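Local coordinates for protection of telomeres protein 1 (Schizosaccharomyces pombe, PDB 4HID) that binds single-stranded telomeric DNA, protects the 3' overhang of the chromosome end and regulates telomerase and telomere length, at residues R68-D73 and E105-G110; N93-I98 and K114-S119. The protein carries 1 engineered substitution. All coordinates share one frame; numbering follows the deposited sequence.

Overall arrangement
Contacts 1 and 2 are neighbours in one DNA-binding OB-fold domain, their centres about 8 Å apart. Contact 1, residues 68-73 with 105-110, is buried: two parallel strands share a ladder of backbone bonds, with sulfur and aliphatic groups on one face and a salt bridge, aliphatic groups and nucleotide bases on the other. Contact 2, residues 93-98 with 114-119, lies at the surface, where the bulged corner of strand 88-98 meets a loop through a single side-chain hydrogen bond and a methionine. Both reach the DNA, contact 1 through Arg68, Trp72, Asp73 and Gly110, contact 2 at Lys97. Strands 88-98 and 104-108 join them, probably bonding Glu105 N to Lys97 O and Ile107 N to Arg95 O.

Contact 1: residues R68-D73 and E105-G110; sequences RCILWD and ECILHG. With nucleotides of chain B.
Arg68 and Glu105 run side by side on the DNA-facing side of two parallel strands. With CG anti to the backbone N (chi1 -167°), the arginine reaches out between two bases. Its CB lies 3.7 Å from C2 of DA5 of chain B, and CD passes between that adenine and the thymine of DT4 of chain B. NE bonds to Glu105 OE1 and NH2 to Glu105 OE2 (3.0 Å), a side-on salt bridge, each nitrogen above the carboxylate plane. At the tip, Arg68 CZ sits 3.5 Å from C4 of DT4 over one face, while NH1 meets DA5 C6 over the opposite face. Ile70 CG2 touches one face of the Trp72 ring, and the guanine of DG1 of chain B covers the other. Asp73 OD2 accepts the N1-H of DG1 (2.8 Å) and OD1 its N2-H, while Gly110 N donates to DG1 O6, a readout of guanine. On the reverse face Cys69 SG meets Cys106 SG and Leu71 CG meets Leu108 CD1. Cys106 N, Ile70 N, Leu108 N and Trp72 N bond to Arg68 O, Cys106 O, Ile70 O and Leu108 O. This parallel closure is typical of the OB-fold barrel, here lining its DNA groove.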
loop_
_atom_site.group_PDB
_atom_site.type_symbol
_atom_site.label_atom_id
_atom_site.label_comp_id
_atom_site.label_asym_id
_atom_site.label_seq_id
_atom_site.Cartn_x
_atom_site.Cartn_y
_atom_site.Cartn_z
ATOM N N ARG A 68 4.645 -0.063 -3.066
ATOM C CA ARG A 68 3.942 0.669 -4.106
ATOM C C ARG A 68 2.690 -0.083 -4.529
ATOM O O ARG A 68 2.741 -1.278 -4.799
ATOM C CB ARG A 68 4.853 0.873 -5.315
ATOM C CG ARG A 68 4.338 1.876 -6.325
ATOM C CD ARG A 68 5.432 2.273 -7.299
ATOM N NE ARG A 68 5.908 1.132 -8.072
ATOM C CZ ARG A 68 7.101 1.066 -8.651
ATOM N NH1 ARG A 68 7.950 2.075 -8.548
ATOM N NH2 ARG A 68 7.444 -0.014 -9.336
ATOM N N CYS A 69 1.570 0.625 -4.580
ATOM C CA CYS A 69 0.329 0.068 -5.107
ATOM C C CYS A 69 -0.133 0.838 -6.338
ATOM O O CYS A 69 -0.394 2.033 -6.269
ATOM C CB CYS A 69 -0.765 0.081 -4.036
ATOM S SG CYS A 69 -0.193 -0.277 -2.363
ATOM N N ILE A 70 -0.227 0.141 -7.463
ATOM C CA ILE A 70 -0.724 0.739 -8.696
ATOM C C ILE A 70 -2.201 0.445 -8.887
ATOM O O ILE A 70 -2.620 -0.707 -8.872
ATOM C CB ILE A 70 0.036 0.223 -9.929
ATOM C CG1 ILE A 70 1.543 0.348 -9.719
ATOM C CG2 ILE A 70 -0.391 0.989 -11.169
ATOM C CD1 ILE A 70 1.985 1.739 -9.363
ATOM N N LEU A 71 -2.983 1.500 -9.074
ATOM C CA LEU A 71 -4.424 1.365 -9.213
ATOM C C LEU A 71 -4.859 1.765 -10.620
ATOM O O LEU A 71 -4.642 2.896 -11.043
ATOM C CB LEU A 71 -5.140 2.235 -8.182
ATOM C CG LEU A 71 -5.543 1.581 -6.865
ATOM C CD1 LEU A 71 -4.324 1.129 -6.106
ATOM C CD2 LEU A 71 -6.360 2.552 -6.039
ATOM N N TRP A 72 -5.476 0.830 -11.333
ATOM C CA TRP A 72 -5.882 1.060 -12.716
ATOM C C TRP A 72 -7.387 1.237 -12.824
ATOM O O TRP A 72 -8.141 0.753 -11.986
ATOM C CB TRP A 72 -5.451 -0.107 -13.602
ATOM C CG TRP A 72 -3.977 -0.301 -13.691
ATOM C CD1 TRP A 72 -3.225 -1.171 -12.968
ATOM C CD2 TRP A 72 -3.072 0.387 -14.561
ATOM N NE1 TRP A 72 -1.908 -1.070 -13.329
ATOM C CE2 TRP A 72 -1.787 -0.120 -14.308
ATOM C CE3 TRP A 72 -3.225 1.382 -15.530
ATOM C CZ2 TRP A 72 -0.660 0.333 -14.986
ATOM C CZ3 TRP A 72 -2.103 1.829 -16.204
ATOM C CH2 TRP A 72 -0.840 1.304 -15.930
ATOM N N ASP A 73 -7.817 1.923 -13.877
ATOM C CA ASP A 73 -9.192 1.830 -14.340
ATOM C C ASP A 73 -10.162 2.235 -13.235
ATOM O O ASP A 73 -10.027 3.306 -12.655
ATOM C CB ASP A 73 -9.494 0.420 -14.854
ATOM C CG ASP A 73 -8.496 -0.043 -15.899
ATOM O OD1 ASP A 73 -8.051 0.796 -16.705
ATOM O OD2 ASP A 73 -8.157 -1.242 -15.909
ATOM N N GLU A 105 5.619 -5.178 -5.437
ATOM C CA GLU A 105 4.571 -4.178 -5.401
ATOM C C GLU A 105 3.228 -4.867 -5.571
ATOM O O GLU A 105 3.166 -6.048 -5.886
ATOM C CB GLU A 105 4.778 -3.114 -6.480
ATOM C CG GLU A 105 4.649 -3.610 -7.906
ATOM C CD GLU A 105 5.165 -2.599 -8.904
ATOM O OE1 GLU A 105 4.482 -1.586 -9.129
ATOM O OE2 GLU A 105 6.260 -2.803 -9.454
ATOM N N CYS A 106 2.154 -4.130 -5.345
ATOM C CA CYS A 106 0.825 -4.695 -5.513
ATOM C C CYS A 106 0.042 -3.904 -6.558
ATOM O O CYS A 106 0.398 -2.779 -6.887
ATOM C CB CYS A 106 0.077 -4.779 -4.182
ATOM S SG CYS A 106 -0.516 -3.226 -3.538
ATOM N N ILE A 107 -1.009 -4.512 -7.088
ATOM C CA ILE A 107 -1.729 -3.937 -8.208
ATOM C C ILE A 107 -3.231 -4.144 -8.099
ATOM O O ILE A 107 -3.690 -5.266 -7.926
ATOM C CB ILE A 107 -1.280 -4.604 -9.527
ATOM C CG1 ILE A 107 0.247 -4.659 -9.614
ATOM C CG2 ILE A 107 -1.889 -3.896 -10.726
ATOM C CD1 ILE A 107 0.901 -3.320 -9.846
ATOM N N LEU A 108 -3.988 -3.068 -8.267
ATOM C CA LEU A 108 -5.426 -3.174 -8.438
ATOM C C LEU A 108 -5.745 -2.974 -9.920
ATOM O O LEU A 108 -5.787 -1.852 -10.408
ATOM C CB LEU A 108 -6.166 -2.161 -7.565
ATOM C CG LEU A 108 -6.364 -2.556 -6.098
ATOM C CD1 LEU A 108 -7.222 -1.542 -5.374
ATOM C CD2 LEU A 108 -6.969 -3.941 -5.985
ATOM N N HIS A 109 -5.940 -4.081 -10.626
ATOM C CA HIS A 109 -6.138 -4.069 -12.071
ATOM C C HIS A 109 -7.616 -4.065 -12.419
ATOM O O HIS A 109 -8.453 -4.415 -11.594
ATOM C CB HIS A 109 -5.479 -5.295 -12.698
ATOM C CG HIS A 109 -6.053 -6.596 -12.228
ATOM N ND1 HIS A 109 -5.542 -7.289 -11.153
ATOM C CD2 HIS A 109 -7.095 -7.327 -12.686
ATOM C CE1 HIS A 109 -6.243 -8.393 -10.971
ATOM N NE2 HIS A 109 -7.191 -8.440 -11.888
ATOM N N GLY A 110 -7.931 -3.682 -13.650
ATOM C CA GLY A 110 -9.283 -3.782 -14.162
ATOM C C GLY A 110 -9.949 -5.125 -13.915
ATOM O O GLY A 110 -9.364 -6.173 -14.178
ATOM O "O5'" DG B 1 0.680 -5.177 -18.986
ATOM C "C5'" DG B 1 1.491 -4.325 -19.772
ATOM C "C4'" DG B 1 0.918 -2.922 -19.835
ATOM O "O4'" DG B 1 -0.465 -2.928 -19.396
ATOM C "C3'" DG B 1 1.622 -1.887 -18.972
ATOM O "O3'" DG B 1 1.659 -0.670 -19.696
ATOM C "C2'" DG B 1 0.718 -1.792 -17.744
ATOM C "C1'" DG B 1 -0.658 -1.980 -18.368
ATOM N N9 DG B 1 -1.689 -2.509 -17.475
ATOM C C8 DG B 1 -1.595 -3.612 -16.666
ATOM N N7 DG B 1 -2.679 -3.853 -15.989
ATOM C C5 DG B 1 -3.553 -2.848 -16.374
ATOM C C6 DG B 1 -4.887 -2.592 -15.972
ATOM O O6 DG B 1 -5.584 -3.220 -15.167
ATOM N N1 DG B 1 -5.412 -1.472 -16.602
ATOM C C2 DG B 1 -4.734 -0.701 -17.510
ATOM N N2 DG B 1 -5.408 0.340 -18.013
ATOM N N3 DG B 1 -3.487 -0.930 -17.897
ATOM C C4 DG B 1 -2.958 -2.015 -17.290
ATOM P P DT B 4 11.005 7.802 -16.178
ATOM O OP1 DT B 4 9.789 8.226 -16.897
ATOM O OP2 DT B 4 12.262 8.549 -16.371
ATOM O "O5'" DT B 4 10.655 7.781 -14.622
ATOM C "C5'" DT B 4 11.253 6.843 -13.743
ATOM C "C4'" DT B 4 10.608 6.992 -12.379
ATOM O "O4'" DT B 4 9.316 6.348 -12.389
ATOM C "C3'" DT B 4 11.377 6.406 -11.201
ATOM O "O3'" DT B 4 11.526 7.430 -10.242
ATOM C "C2'" DT B 4 10.476 5.280 -10.694
ATOM C "C1'" DT B 4 9.101 5.768 -11.130
ATOM N N1 DT B 4 8.064 4.717 -11.293
ATOM C C2 DT B 4 6.806 4.949 -10.788
ATOM O O2 DT B 4 6.512 5.973 -10.211
ATOM N N3 DT B 4 5.907 3.934 -10.984
ATOM C C4 DT B 4 6.142 2.737 -11.625
ATOM O O4 DT B 4 5.278 1.883 -11.760
ATOM C C5 DT B 4 7.480 2.560 -12.133
ATOM C C7 DT B 4 7.855 1.277 -12.809
ATOM C C6 DT B 4 8.365 3.544 -11.948
ATOM P P DA B 5 12.713 7.406 -9.180
ATOM O OP1 DA B 5 13.126 8.793 -8.906
ATOM O OP2 DA B 5 13.707 6.413 -9.633
ATOM O "O5'" DA B 5 12.008 6.817 -7.875
ATOM C "C5'" DA B 5 10.786 7.377 -7.438
ATOM C "C4'" DA B 5 10.587 7.182 -5.948
ATOM O "O4'" DA B 5 9.993 5.887 -5.702
ATOM C "C3'" DA B 5 11.868 7.238 -5.126
ATOM O "O3'" DA B 5 11.632 7.953 -3.924
ATOM C "C2'" DA B 5 12.213 5.771 -4.889
ATOM C "C1'" DA B 5 10.853 5.083 -4.929
ATOM N N9 DA B 5 10.871 3.772 -5.560
ATOM C C8 DA B 5 11.722 3.332 -6.528
ATOM N N7 DA B 5 11.489 2.106 -6.913
ATOM C C5 DA B 5 10.408 1.714 -6.144
ATOM C C6 DA B 5 9.673 0.517 -6.068
ATOM N N6 DA B 5 9.933 -0.557 -6.813
ATOM N N1 DA B 5 8.653 0.464 -5.189
ATOM C C2 DA B 5 8.385 1.535 -4.439
ATOM N N3 DA B 5 9.002 2.709 -4.427
ATOM C C4 DA B 5 10.014 2.734 -5.307
#

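Contact 2: residues N93-I98 and K114-S119; sequences NVRTKI and KRYNMS. With nucleotides of chain B.
Asn117 O lies near the plane of the Asn93 amide, and ND2 donates to it at 3.0 Å, the N-H pointing almost straight at the oxygen (166°). Seen from the acceptor, the donor stands above the carbonyl plane, 49° out of it. On one face of the Tyr116 ring lies CD of Arg115, toward the rim, while Arg95 NH2 comes obliquely to Tyr116 CE2 at 4.5 Å. With CG anti to its own carbonyl carbon (chi1 -52°), Asn93 turns ND2 toward Asn117 O; the course of the backbone separately brings Asn93 CB to 3.3 Å from Tyr116 O. Putting an alanine at Asn93 is likely to leave Asn117 O without its amide donor and the turn freer to move. Met118 CG lies 3.2 Å from Asn93 O. Arg16 bonds to that same oxygen through NH1 and forms a cation-pi pair with Tyr116. The loop itself makes a type I turn from Lys114 to Asn117. Farther along the strand, the Lys97 side chain lies beside N3 and N4 of the cytosine of DC2 of chain B. Asn93 and Val94 form a G1 bulge opposite Cys17, and the strand turns a corner at Asn93: Lys92 before it pairs with Ser119 of strand 119-123, whereas Arg95 and Lys97 after it pair with strand 104-108, on whose Leu108 Met118 packs.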
loop_
_atom_site.group_PDB
_atom_site.type_symbol
_atom_site.label_atom_id
_atom_site.label_comp_id
_atom_site.label_asym_id
_atom_site.label_seq_id
_atom_site.Cartn_x
_atom_site.Cartn_y
_atom_site.Cartn_z
ATOM N N ASN A 93 -7.657 -8.820 -1.434
ATOM C CA ASN A 93 -7.400 -9.680 -2.580
ATOM C C ASN A 93 -6.723 -8.949 -3.736
ATOM O O ASN A 93 -7.058 -9.157 -4.897
ATOM C CB ASN A 93 -8.696 -10.342 -3.043
ATOM C CG ASN A 93 -9.429 -11.030 -1.910
ATOM O OD1 ASN A 93 -8.914 -11.963 -1.305
ATOM N ND2 ASN A 93 -10.633 -10.566 -1.617
ATOM N N VAL A 94 -5.755 -8.103 -3.412
ATOM C CA VAL A 94 -4.984 -7.432 -4.443
ATOM C C VAL A 94 -3.900 -8.364 -4.973
ATOM O O VAL A 94 -3.429 -9.249 -4.272
ATOM C CB VAL A 94 -4.342 -6.129 -3.933
ATOM C CG1 VAL A 94 -5.411 -5.190 -3.390
ATOM C CG2 VAL A 94 -3.305 -6.434 -2.874
ATOM N N ARG A 95 -3.523 -8.151 -6.225
ATOM C CA ARG A 95 -2.497 -8.940 -6.882
ATOM C C ARG A 95 -1.126 -8.354 -6.583
ATOM O O ARG A 95 -0.994 -7.156 -6.357
ATOM C CB ARG A 95 -2.754 -8.970 -8.391
ATOM C CG ARG A 95 -1.557 -9.342 -9.249
ATOM C CD ARG A 95 -1.869 -9.180 -10.733
ATOM N NE ARG A 95 -2.878 -10.132 -11.186
ATOM C CZ ARG A 95 -3.536 -10.039 -12.337
ATOM N NH1 ARG A 95 -3.300 -9.032 -13.162
ATOM N NH2 ARG A 95 -4.433 -10.953 -12.660
ATOM N N THR A 96 -0.108 -9.206 -6.575
ATOM C CA THR A 96 1.252 -8.756 -6.322
ATOM C C THR A 96 2.196 -9.181 -7.450
ATOM O O THR A 96 2.004 -10.223 -8.072
ATOM C CB THR A 96 1.774 -9.275 -4.962
ATOM O OG1 THR A 96 1.876 -10.702 -4.994
ATOM C CG2 THR A 96 0.831 -8.871 -3.839
ATOM N N LYS A 97 3.213 -8.367 -7.701
ATOM C CA LYS A 97 4.202 -8.656 -8.731
ATOM C C LYS A 97 5.497 -7.917 -8.426
ATOM O O LYS A 97 5.562 -7.153 -7.471
ATOM C CB LYS A 97 3.675 -8.245 -10.108
ATOM C CG LYS A 97 3.284 -6.779 -10.216
ATOM C CD LYS A 97 3.410 -6.261 -11.642
ATOM C CE LYS A 97 4.703 -6.736 -12.285
ATOM N NZ LYS A 97 5.380 -5.677 -13.075
ATOM N N ILE A 98 6.524 -8.149 -9.237
ATOM C CA ILE A 98 7.770 -7.396 -9.121
ATOM C C ILE A 98 7.993 -6.470 -10.313
ATOM O O ILE A 98 7.464 -6.701 -11.398
ATOM C CB ILE A 98 8.987 -8.328 -8.967
ATOM C CG1 ILE A 98 9.119 -9.242 -10.187
ATOM C CG2 ILE A 98 8.877 -9.149 -7.687
ATOM C CD1 ILE A 98 10.487 -9.861 -10.343
ATOM N N LYS A 114 -15.573 -8.330 -11.309
ATOM C CA LYS A 114 -15.241 -8.576 -9.911
ATOM C C LYS A 114 -14.893 -10.043 -9.648
ATOM O O LYS A 114 -15.244 -10.592 -8.610
ATOM C CB LYS A 114 -16.393 -8.132 -8.999
ATOM C CG LYS A 114 -16.557 -6.626 -8.889
ATOM C CD LYS A 114 -17.979 -6.235 -8.529
ATOM C CE LYS A 114 -18.090 -5.846 -7.068
ATOM N NZ LYS A 114 -19.507 -5.747 -6.621
ATOM N N ARG A 115 -14.208 -10.671 -10.598
ATOM C CA ARG A 115 -13.853 -12.078 -10.477
ATOM C C ARG A 115 -13.113 -12.333 -9.172
ATOM O O ARG A 115 -13.310 -13.359 -8.526
ATOM C CB ARG A 115 -12.994 -12.528 -11.663
ATOM C CG ARG A 115 -13.028 -14.026 -11.921
ATOM C CD ARG A 115 -11.765 -14.517 -12.615
ATOM N NE ARG A 115 -11.712 -14.111 -14.013
ATOM C CZ ARG A 115 -10.936 -14.679 -14.931
ATOM N NH1 ARG A 115 -10.142 -15.684 -14.607
ATOM N NH2 ARG A 115 -10.956 -14.239 -16.177
ATOM N N TYR A 116 -12.260 -11.389 -8.787
ATOM C CA TYR A 116 -11.268 -11.638 -7.749
ATOM C C TYR A 116 -11.634 -11.002 -6.406
ATOM O O TYR A 116 -10.874 -11.086 -5.446
ATOM C CB TYR A 116 -9.896 -11.153 -8.206
ATOM C CG TYR A 116 -9.348 -11.929 -9.376
ATOM C CD1 TYR A 116 -9.005 -13.268 -9.245
ATOM C CD2 TYR A 116 -9.184 -11.331 -10.614
ATOM C CE1 TYR A 116 -8.503 -13.983 -10.309
ATOM C CE2 TYR A 116 -8.686 -12.037 -11.686
ATOM C CZ TYR A 116 -8.345 -13.363 -11.528
ATOM O OH TYR A 116 -7.850 -14.072 -12.594
ATOM N N ASN A 117 -12.801 -10.372 -6.343
ATOM C CA ASN A 117 -13.256 -9.758 -5.105
ATOM C C ASN A 117 -12.237 -8.756 -4.574
ATOM O O ASN A 117 -12.035 -8.650 -3.370
ATOM C CB ASN A 117 -13.534 -10.830 -4.051
ATOM C CG ASN A 117 -14.583 -10.404 -3.042
ATOM O OD1 ASN A 117 -15.198 -9.348 -3.176
ATOM N ND2 ASN A 117 -14.793 -11.231 -2.021
ATOM N N MET A 118 -11.596 -8.032 -5.486
ATOM C CA MET A 118 -10.697 -6.946 -5.116
ATOM C C MET A 118 -11.471 -5.752 -4.582
ATOM O O MET A 118 -12.516 -5.395 -5.112
ATOM C CB MET A 118 -9.855 -6.503 -6.312
ATOM C CG MET A 118 -9.022 -7.591 -6.940
ATOM S SD MET A 118 -7.629 -6.915 -7.858
ATOM C CE MET A 118 -8.433 -6.438 -9.380
ATOM N N SER A 119 -10.903 -5.099 -3.581
ATOM C CA SER A 119 -11.458 -3.860 -3.083
ATOM C C SER A 119 -10.415 -3.076 -2.312
ATOM O O SER A 119 -9.499 -3.643 -1.728
ATOM C CB SER A 119 -12.660 -4.136 -2.186
ATOM O OG SER A 119 -12.256 -4.739 -0.978
ATOM P P DC B 2 2.840 0.383 -19.485
ATOM O OP1 DC B 2 3.007 1.107 -20.756
ATOM O OP2 DC B 2 3.984 -0.300 -18.856
ATOM O "O5'" DC B 2 2.187 1.376 -18.422
ATOM C "C5'" DC B 2 2.976 2.357 -17.780
ATOM C "C4'" DC B 2 3.522 1.886 -16.443
ATOM O "O4'" DC B 2 3.065 0.558 -16.099
ATOM C "C3'" DC B 2 5.042 1.809 -16.384
ATOM O "O3'" DC B 2 5.507 2.921 -15.646
ATOM C "C2'" DC B 2 5.336 0.478 -15.684
ATOM C "C1'" DC B 2 3.973 0.083 -15.132
ATOM N N1 DC B 2 3.759 -1.382 -14.951
ATOM C C2 DC B 2 3.898 -1.973 -13.688
ATOM O O2 DC B 2 4.211 -1.281 -12.709
ATOM N N3 DC B 2 3.690 -3.305 -13.565
ATOM C C4 DC B 2 3.362 -4.034 -14.630
ATOM N N4 DC B 2 3.168 -5.346 -14.455
ATOM C C5 DC B 2 3.214 -3.452 -15.920
ATOM C C6 DC B 2 3.417 -2.137 -16.032
#